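Local coordinates for pyruvate carboxylase n-terminal domain (Aquifex aeolicus, PDB 1ULZ), which forms the biotin carboxylase part of pyruvate carboxylase, a homodimeric enzyme subunit built around an ATP-grasp fold, at residues A[9-17]-A[364-372]; A[84-92]-A[101-110]. The protein carries 1 engineered substitution. All blocks are in the same frame, centred on the assembly; numbering follows the deposited sequence.

Interaction 1: residues A[9-17]-A[364-372]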
loop_
_atom_site.group_PDB
_atom_site.type_symbol
_atom_site.label_atom_id
_atom_site.label_comp_id
_atom_site.label_asym_id
_atom_site.label_seq_id
_atom_site.Cartn_x
_atom_site.Cartn_y
_atom_site.Cartn_z
ATOM N N ASN A 9 18.946 1.614 15.749
ATOM C CA ASN A 9 18.650 2.772 14.927
ATOM C C ASN A 9 17.427 3.521 15.449
ATOM O O ASN A 9 16.985 3.297 16.577
ATOM C CB ASN A 9 18.460 2.360 13.463
ATOM C CG ASN A 9 18.982 3.408 12.496
ATOM O OD1 ASN A 9 18.547 4.560 12.515
ATOM N ND2 ASN A 9 19.923 3.013 11.648
ATOM N N ARG A 10 16.875 4.400 14.622
ATOM C CA ARG A 10 15.739 5.220 15.028
ATOM C C ARG A 10 14.917 5.664 13.824
ATOM O O ARG A 10 15.092 5.162 12.713
ATOM C CB ARG A 10 16.271 6.463 15.742
ATOM C CG ARG A 10 17.343 7.184 14.920
ATOM C CD ARG A 10 17.721 8.543 15.497
ATOM N NE ARG A 10 16.623 9.502 15.426
ATOM C CZ ARG A 10 16.126 9.991 14.293
ATOM N NH1 ARG A 10 16.630 9.617 13.127
ATOM N NH2 ARG A 10 15.122 10.856 14.327
ATOM N N GLY A 11 14.030 6.625 14.059
ATOM C CA GLY A 11 13.212 7.166 12.991
ATOM C C GLY A 11 12.394 6.163 12.206
ATOM O O GLY A 11 11.999 5.118 12.731
ATOM N N GLU A 12 12.146 6.482 10.937
ATOM C CA GLU A 12 11.345 5.619 10.078
ATOM C C GLU A 12 11.946 4.232 9.865
ATOM O O GLU A 12 11.210 3.252 9.818
ATOM C CB GLU A 12 11.085 6.295 8.722
ATOM C CG GLU A 12 12.288 6.405 7.789
ATOM C CD GLU A 12 12.537 5.142 6.988
ATOM O OE1 GLU A 12 11.660 4.261 6.966
ATOM O OE2 GLU A 12 13.605 5.030 6.362
ATOM N N ILE A 13 13.270 4.134 9.745
ATOM C CA ILE A 13 13.867 2.824 9.529
ATOM C C ILE A 13 13.686 1.898 10.735
ATOM O O ILE A 13 13.496 0.695 10.564
ATOM C CB ILE A 13 15.370 2.912 9.153
ATOM C CG1 ILE A 13 15.815 1.574 8.560
ATOM C CG2 ILE A 13 16.219 3.243 10.371
ATOM C CD1 ILE A 13 15.024 1.151 7.333
ATOM N N ALA A 14 13.719 2.445 11.948
ATOM C CA ALA A 14 13.524 1.614 13.137
ATOM C C ALA A 14 12.110 1.035 13.115
ATOM O O ALA A 14 11.893 -0.110 13.505
ATOM C CB ALA A 14 13.738 2.427 14.411
ATOM N N VAL A 15 11.156 1.839 12.652
ATOM C CA VAL A 15 9.761 1.414 12.548
ATOM C C VAL A 15 9.642 0.309 11.499
ATOM O O VAL A 15 8.964 -0.690 11.718
ATOM C CB VAL A 15 8.847 2.599 12.152
ATOM C CG1 VAL A 15 7.456 2.091 11.798
ATOM C CG2 VAL A 15 8.763 3.599 13.305
ATOM N N ARG A 16 10.314 0.497 10.365
ATOM C CA ARG A 16 10.318 -0.483 9.279
ATOM C C ARG A 16 10.836 -1.827 9.780
ATOM O O ARG A 16 10.234 -2.864 9.526
ATOM C CB ARG A 16 11.213 -0.004 8.134
ATOM C CG ARG A 16 11.432 -1.040 7.023
ATOM C CD ARG A 16 10.235 -1.122 6.085
ATOM N NE ARG A 16 10.389 -2.138 5.045
ATOM C CZ ARG A 16 10.187 -3.441 5.227
ATOM N NH1 ARG A 16 9.822 -3.905 6.418
ATOM N NH2 ARG A 16 10.335 -4.282 4.214
ATOM N N ILE A 17 11.960 -1.799 10.489
ATOM C CA ILE A 17 12.561 -3.015 11.024
ATOM C C ILE A 17 11.664 -3.660 12.084
ATOM O O ILE A 17 11.470 -4.876 12.082
ATOM C CB ILE A 17 13.956 -2.730 11.636
ATOM C CG1 ILE A 17 14.888 -2.170 10.555
ATOM C CG2 ILE A 17 14.545 -4.013 12.223
ATOM C CD1 ILE A 17 16.191 -1.634 11.085
ATOM N N GLY A 364 -2.264 1.538 -4.515
ATOM C CA GLY A 364 -0.926 1.854 -4.991
ATOM C C GLY A 364 -0.133 2.855 -4.166
ATOM O O GLY A 364 0.904 3.348 -4.608
ATOM N N ILE A 365 -0.612 3.156 -2.964
ATOM C CA ILE A 365 0.066 4.114 -2.105
ATOM C C ILE A 365 0.633 3.457 -0.855
ATOM O O ILE A 365 -0.064 2.714 -0.163
ATOM C CB ILE A 365 -0.893 5.247 -1.665
ATOM C CG1 ILE A 365 -1.353 6.044 -2.888
ATOM C CG2 ILE A 365 -0.204 6.153 -0.639
ATOM C CD1 ILE A 365 -2.352 7.122 -2.546
ATOM N N ARG A 366 1.899 3.743 -0.573
ATOM C CA ARG A 366 2.580 3.205 0.598
ATOM C C ARG A 366 3.298 4.330 1.334
ATOM O O ARG A 366 3.931 5.191 0.713
ATOM C CB ARG A 366 3.589 2.133 0.178
ATOM C CG ARG A 366 4.459 1.605 1.317
ATOM C CD ARG A 366 5.383 0.497 0.831
ATOM N NE ARG A 366 6.371 0.129 1.841
ATOM C CZ ARG A 366 7.320 -0.784 1.667
ATOM N NH1 ARG A 366 7.419 -1.434 0.513
ATOM N NH2 ARG A 366 8.167 -1.051 2.652
ATOM N N VAL A 367 3.200 4.327 2.656
ATOM C CA VAL A 367 3.849 5.355 3.451
ATOM C C VAL A 367 4.750 4.754 4.526
ATOM O O VAL A 367 4.326 3.881 5.284
ATOM C CB VAL A 367 2.812 6.280 4.143
ATOM C CG1 VAL A 367 3.534 7.367 4.932
ATOM C CG2 VAL A 367 1.877 6.901 3.103
ATOM N N GLU A 368 5.998 5.216 4.564
ATOM C CA GLU A 368 6.982 4.778 5.556
ATOM C C GLU A 368 7.266 5.979 6.463
ATOM O O GLU A 368 7.923 6.927 6.044
ATOM C CB GLU A 368 8.288 4.352 4.874
ATOM C CG GLU A 368 8.222 3.096 4.019
ATOM C CD GLU A 368 7.999 1.824 4.823
ATOM O OE1 GLU A 368 8.603 1.682 5.911
ATOM O OE2 GLU A 368 7.227 0.959 4.356
ATOM N N HIS A 369 6.776 5.957 7.696
ATOM C CA HIS A 369 7.016 7.092 8.585
ATOM C C HIS A 369 6.881 6.786 10.073
ATOM O O HIS A 369 6.399 5.725 10.476
ATOM C CB HIS A 369 6.057 8.240 8.243
ATOM C CG HIS A 369 4.643 7.989 8.668
ATOM N ND1 HIS A 369 3.722 9.002 8.824
ATOM C CD2 HIS A 369 4.002 6.844 9.004
ATOM C CE1 HIS A 369 2.576 8.493 9.243
ATOM N NE2 HIS A 369 2.721 7.186 9.362
ATOM N N ALA A 370 7.301 7.752 10.882
ATOM C CA ALA A 370 7.223 7.652 12.335
ATOM C C ALA A 370 6.598 8.947 12.860
ATOM O O ALA A 370 6.656 9.242 14.052
ATOM C CB ALA A 370 8.617 7.471 12.921
ATOM N N ALA A 371 5.978 9.703 11.956
ATOM C CA ALA A 371 5.393 10.984 12.310
ATOM C C ALA A 371 3.913 11.010 12.678
ATOM O O ALA A 371 3.147 10.090 12.392
ATOM C CB ALA A 371 5.654 11.983 11.189
ATOM N N ALA A 372 3.539 12.111 13.315
ATOM C CA ALA A 372 2.176 12.379 13.757
ATOM C C ALA A 372 2.223 13.787 14.339
ATOM O O ALA A 372 3.291 14.398 14.393
ATOM C CB ALA A 372 1.757 11.379 14.830
HETATM O O HOH W 1 11.387 2.084 5.288
HETATM O O HOH W 2 8.817 2.915 8.378
#
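Glu12 and Arg16, one turn apart on the first helix of the Rossmann-like N-terminal domain of this biotin carboxylase, meet Glu368 and Arg366 on strand 365-369, the outermost strand, within this chain, of the eight-stranded antiparallel sheet. Helix and strand run at 114° to each other, and no direct hydrogen bond joins them; the polar link is made by water. Water 1 donates to Glu12 OE1 (2.8 Å) and to Glu368 OE1 (2.9 Å), which probably eases the repulsion between two carboxylates set 83° apart, their OE1 atoms separated by 4.1 Å. A second water lies between Glu368 OE1 and the carbonyl of Glu12. With CG wedged between its backbone N and carbonyl carbon (chi1 71°) and a further bend at chi2, Glu12 brings OE1 within 4.0 Å of Glu368 CB; its OE2 is taken by Lys387 and Tyr81. Arg366 reaches out fully extended and grips Glu368 side-on: NE and NH2 both bond OE2, each at 2.8 Å, NE on the anti side near the carboxylate plane, NH2 from above it. OE1 is thereby left to the waters and to Arg16, whose CD presses against it at 3.2 Å. Arg16 NE lies at the edge of the Arg366 guanidinium, 3.4 Å from NH2. Both are donors, so the approach probably depends on surrounding acceptors: Glu300 forms a salt bridge with each arginine, OE2 to Arg366 and OE1 to Arg16, which also has a salt bridge to Asp306 and an NE hydrogen bond to His296. His369 ND1 bonds Tyr357 OH of the same chain, while NE2 bonds Val359 O and the ring stacks on Tyr358, both of the second subunit. Beyond, Ala370 CB sits 3.9 Å from Val15 CG2.

Interaction 2: residues A[84-92]-A[101-110]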
loop_
_atom_site.group_PDB
_atom_site.type_symbol
_atom_site.label_atom_id
_atom_site.label_comp_id
_atom_site.label_asym_id
_atom_site.label_seq_id
_atom_site.Cartn_x
_atom_site.Cartn_y
_atom_site.Cartn_z
ATOM N N LEU A 84 26.006 2.814 12.768
ATOM C CA LEU A 84 26.944 1.686 12.796
ATOM C C LEU A 84 26.687 0.629 11.722
ATOM O O LEU A 84 27.299 -0.439 11.755
ATOM C CB LEU A 84 26.910 1.003 14.166
ATOM C CG LEU A 84 27.211 1.836 15.415
ATOM C CD1 LEU A 84 27.006 0.973 16.646
ATOM C CD2 LEU A 84 28.634 2.368 15.359
ATOM N N ALA A 85 25.802 0.933 10.772
ATOM C CA ALA A 85 25.441 -0.007 9.707
ATOM C C ALA A 85 26.614 -0.559 8.910
ATOM O O ALA A 85 26.677 -1.756 8.634
ATOM C CB ALA A 85 24.446 0.642 8.753
ATOM N N GLU A 86 27.538 0.315 8.531
ATOM C CA GLU A 86 28.687 -0.109 7.752
ATOM C C GLU A 86 29.984 0.007 8.536
ATOM O O GLU A 86 31.032 0.299 7.976
ATOM C CB GLU A 86 28.761 0.702 6.456
ATOM C CG GLU A 86 27.481 0.611 5.626
ATOM C CD GLU A 86 27.542 1.434 4.357
ATOM O OE1 GLU A 86 28.138 0.961 3.369
ATOM O OE2 GLU A 86 27.000 2.560 4.347
ATOM N N ASN A 87 29.894 -0.232 9.837
ATOM C CA ASN A 87 31.048 -0.184 10.728
ATOM C C ASN A 87 31.562 -1.619 10.863
ATOM O O ASN A 87 31.029 -2.404 11.650
ATOM C CB ASN A 87 30.618 0.350 12.096
ATOM C CG ASN A 87 31.786 0.599 13.022
ATOM O OD1 ASN A 87 32.577 -0.302 13.306
ATOM N ND2 ASN A 87 31.899 1.828 13.510
ATOM N N ALA A 88 32.591 -1.961 10.091
ATOM C CA ALA A 88 33.146 -3.315 10.119
ATOM C C ALA A 88 33.563 -3.735 11.521
ATOM O O ALA A 88 33.421 -4.895 11.894
ATOM C CB ALA A 88 34.333 -3.425 9.158
ATOM N N GLU A 89 34.059 -2.785 12.305
ATOM C CA GLU A 89 34.492 -3.073 13.671
ATOM C C GLU A 89 33.328 -3.534 14.548
ATOM O O GLU A 89 33.433 -4.530 15.267
ATOM C CB GLU A 89 35.142 -1.825 14.285
ATOM C CG GLU A 89 35.837 -2.070 15.608
ATOM C CD GLU A 89 36.464 -0.804 16.193
ATOM O OE1 GLU A 89 37.063 -0.897 17.285
ATOM O OE2 GLU A 89 36.359 0.280 15.565
ATOM N N PHE A 90 32.219 -2.802 14.493
ATOM C CA PHE A 90 31.042 -3.148 15.280
ATOM C C PHE A 90 30.553 -4.538 14.894
ATOM O O PHE A 90 30.241 -5.360 15.753
ATOM C CB PHE A 90 29.928 -2.116 15.049
ATOM C CG PHE A 90 28.667 -2.401 15.818
ATOM C CD1 PHE A 90 28.696 -2.544 17.199
ATOM C CD2 PHE A 90 27.451 -2.527 15.159
ATOM C CE1 PHE A 90 27.534 -2.809 17.907
ATOM C CE2 PHE A 90 26.285 -2.791 15.857
ATOM C CZ PHE A 90 26.321 -2.934 17.230
ATOM N N ALA A 91 30.491 -4.796 13.590
ATOM C CA ALA A 91 30.048 -6.092 13.092
ATOM C C ALA A 91 30.947 -7.197 13.652
ATOM O O ALA A 91 30.466 -8.261 14.043
ATOM C CB ALA A 91 30.079 -6.105 11.567
ATOM N N LYS A 92 32.250 -6.933 13.696
ATOM C CA LYS A 92 33.212 -7.905 14.217
ATOM C C LYS A 92 32.947 -8.137 15.707
ATOM O O LYS A 92 32.862 -9.278 16.170
ATOM C CB LYS A 92 34.637 -7.384 13.999
ATOM C CG LYS A 92 35.761 -8.317 14.432
ATOM C CD LYS A 92 37.117 -7.711 14.057
ATOM C CE LYS A 92 38.301 -8.565 14.530
ATOM N NZ LYS A 92 38.378 -8.639 16.022
ATOM N N PHE A 101 24.869 -10.222 13.712
ATOM C CA PHE A 101 24.773 -8.921 13.073
ATOM C C PHE A 101 23.966 -9.144 11.794
ATOM O O PHE A 101 24.331 -9.971 10.953
ATOM C CB PHE A 101 26.175 -8.381 12.759
ATOM C CG PHE A 101 26.182 -7.016 12.114
ATOM C CD1 PHE A 101 26.203 -6.883 10.731
ATOM C CD2 PHE A 101 26.175 -5.867 12.890
ATOM C CE1 PHE A 101 26.219 -5.629 10.135
ATOM C CE2 PHE A 101 26.189 -4.604 12.301
ATOM C CZ PHE A 101 26.212 -4.486 10.924
ATOM N N ILE A 102 22.851 -8.434 11.667
ATOM C CA ILE A 102 22.012 -8.566 10.488
ATOM C C ILE A 102 22.593 -7.727 9.356
ATOM O O ILE A 102 22.239 -6.565 9.175
ATOM C CB ILE A 102 20.557 -8.145 10.803
ATOM C CG1 ILE A 102 19.993 -9.075 11.881
ATOM C CG2 ILE A 102 19.691 -8.210 9.545
ATOM C CD1 ILE A 102 18.570 -8.771 12.290
ATOM N N GLY A 103 23.514 -8.339 8.613
ATOM C CA GLY A 103 24.172 -7.683 7.500
ATOM C C GLY A 103 25.256 -8.593 6.946
ATOM O O GLY A 103 25.367 -9.746 7.363
ATOM N N PRO A 104 26.073 -8.114 6.000
ATOM C CA PRO A 104 27.134 -8.954 5.437
ATOM C C PRO A 104 28.247 -9.246 6.449
ATOM O O PRO A 104 28.227 -8.732 7.566
ATOM C CB PRO A 104 27.619 -8.137 4.241
ATOM C CG PRO A 104 27.402 -6.723 4.695
ATOM C CD PRO A 104 26.046 -6.786 5.363
ATOM N N HIS A 105 29.207 -10.078 6.061
ATOM C CA HIS A 105 30.319 -10.420 6.947
ATOM C C HIS A 105 31.148 -9.167 7.214
ATOM O O HIS A 105 31.301 -8.320 6.331
ATOM C CB HIS A 105 31.208 -11.489 6.310
ATOM C CG HIS A 105 32.251 -12.029 7.237
ATOM N ND1 HIS A 105 32.019 -13.099 8.076
ATOM C CD2 HIS A 105 33.509 -11.606 7.503
ATOM C CE1 HIS A 105 33.090 -13.309 8.820
ATOM N NE2 HIS A 105 34.008 -12.416 8.492
ATOM N N TRP A 106 31.691 -9.043 8.421
ATOM C CA TRP A 106 32.474 -7.856 8.747
ATOM C C TRP A 106 33.680 -7.660 7.832
ATOM O O TRP A 106 34.097 -6.524 7.587
ATOM C CB TRP A 106 32.921 -7.866 10.216
ATOM C CG TRP A 106 33.972 -8.880 10.573
ATOM C CD1 TRP A 106 33.767 -10.134 11.066
ATOM C CD2 TRP A 106 35.393 -8.708 10.490
ATOM N NE1 TRP A 106 34.970 -10.753 11.298
ATOM C CE2 TRP A 106 35.985 -9.899 10.953
ATOM C CE3 TRP A 106 36.220 -7.663 10.070
ATOM C CZ2 TRP A 106 37.369 -10.076 11.008
ATOM C CZ3 TRP A 106 37.596 -7.838 10.124
ATOM C CH2 TRP A 106 38.157 -9.036 10.590
ATOM N N LYS A 107 34.237 -8.752 7.315
ATOM C CA LYS A 107 35.378 -8.636 6.415
ATOM C C LYS A 107 34.929 -8.000 5.111
ATOM O O LYS A 107 35.659 -7.207 4.514
ATOM C CB LYS A 107 36.003 -10.008 6.142
ATOM C CG LYS A 107 36.863 -10.520 7.286
ATOM C CD LYS A 107 37.341 -11.946 7.042
ATOM C CE LYS A 107 38.355 -12.375 8.102
ATOM N NZ LYS A 107 38.728 -13.819 7.947
ATOM N N VAL A 108 33.721 -8.346 4.678
ATOM C CA VAL A 108 33.157 -7.807 3.445
ATOM C C VAL A 108 32.851 -6.330 3.620
ATOM O O VAL A 108 33.049 -5.535 2.701
ATOM C CB VAL A 108 31.858 -8.552 3.046
ATOM C CG1 VAL A 108 31.212 -7.882 1.835
ATOM C CG2 VAL A 108 32.180 -10.007 2.734
ATOM N N ILE A 109 32.370 -5.965 4.803
ATOM C CA ILE A 109 32.058 -4.573 5.100
ATOM C C ILE A 109 33.359 -3.781 5.102
ATOM O O ILE A 109 33.408 -2.628 4.660
ATOM C CB ILE A 109 31.389 -4.423 6.477
ATOM C CG1 ILE A 109 30.011 -5.088 6.464
ATOM C CG2 ILE A 109 31.264 -2.953 6.829
ATOM C CD1 ILE A 109 29.293 -5.038 7.813
ATOM N N GLU A 110 34.416 -4.409 5.606
ATOM C CA GLU A 110 35.724 -3.768 5.656
ATOM C C GLU A 110 36.224 -3.532 4.236
ATOM O O GLU A 110 36.575 -2.419 3.872
ATOM C CB GLU A 110 36.727 -4.658 6.392
ATOM C CG GLU A 110 37.722 -3.880 7.219
ATOM C CD GLU A 110 39.073 -4.552 7.293
ATOM O OE1 GLU A 110 39.114 -5.795 7.402
ATOM O OE2 GLU A 110 40.098 -3.833 7.256
#
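Lys92 lays its aliphatic chain, rather than its charge, over the indole of Trp106: CD stands 3.7 Å above the centroid of the six-membered ring in a CH-pi contact only 6° off the normal. The chain runs alongside the ring in the same direction, CB over the five-membered part, until a bend at chi4 (-65°) carries NZ to Glu96, too far for more than a weak cation-pi attraction. Helices 88-96 and 106-113 pack here as an almost antiparallel pair, their short segments 174° apart. Small alanine side chains line the interface, consistent with an axis separation of 8.4 Å. Ala91 CB sits over the centre of the Phe101 ring, 3.9 Å from its centroid, and also touches Trp106 CB (3.6 Å) and Ile109 CD1; Ala88 CB lies against Ile109 CG2 and the backbone of Glu110. At the edge of the Phe101 ring come the Ala85 carbonyl O, 3.6 Å from CZ, and the Phe90 ring. Asn87 caps helix 88-96, its OD1 accepting from Phe90 N at 2.8 Å. No hydrogen bond crosses between the segments, so the pairing appears to rest on apolar and CH-pi packing, with the polar ends of Lys92 and Glu86 directed to Glu96 and Arg291.

The two contacts share the N-terminal domain but involve different helices. Interaction 2 is local: its helices precede and follow strand 100-101 in sequence, an outermost strand of the parallel sheet within this chain, and only eight residues, the end of helix 88-96 and the approach to that strand, lie between its segments. Interaction 1 is long-range, tying helix 11-24, which follows central strand 5-7 of that sheet, to strand 365-369 of the antiparallel sheet. Residues 84-110 lie between 9-17 and 364-372, nesting interaction 2 within interaction 1. Their centres are 24 Å apart, their nearest atoms about 6 Å. One contact packs the N-terminal domain internally; the other joins it to the C-terminal part beside the dimer interface.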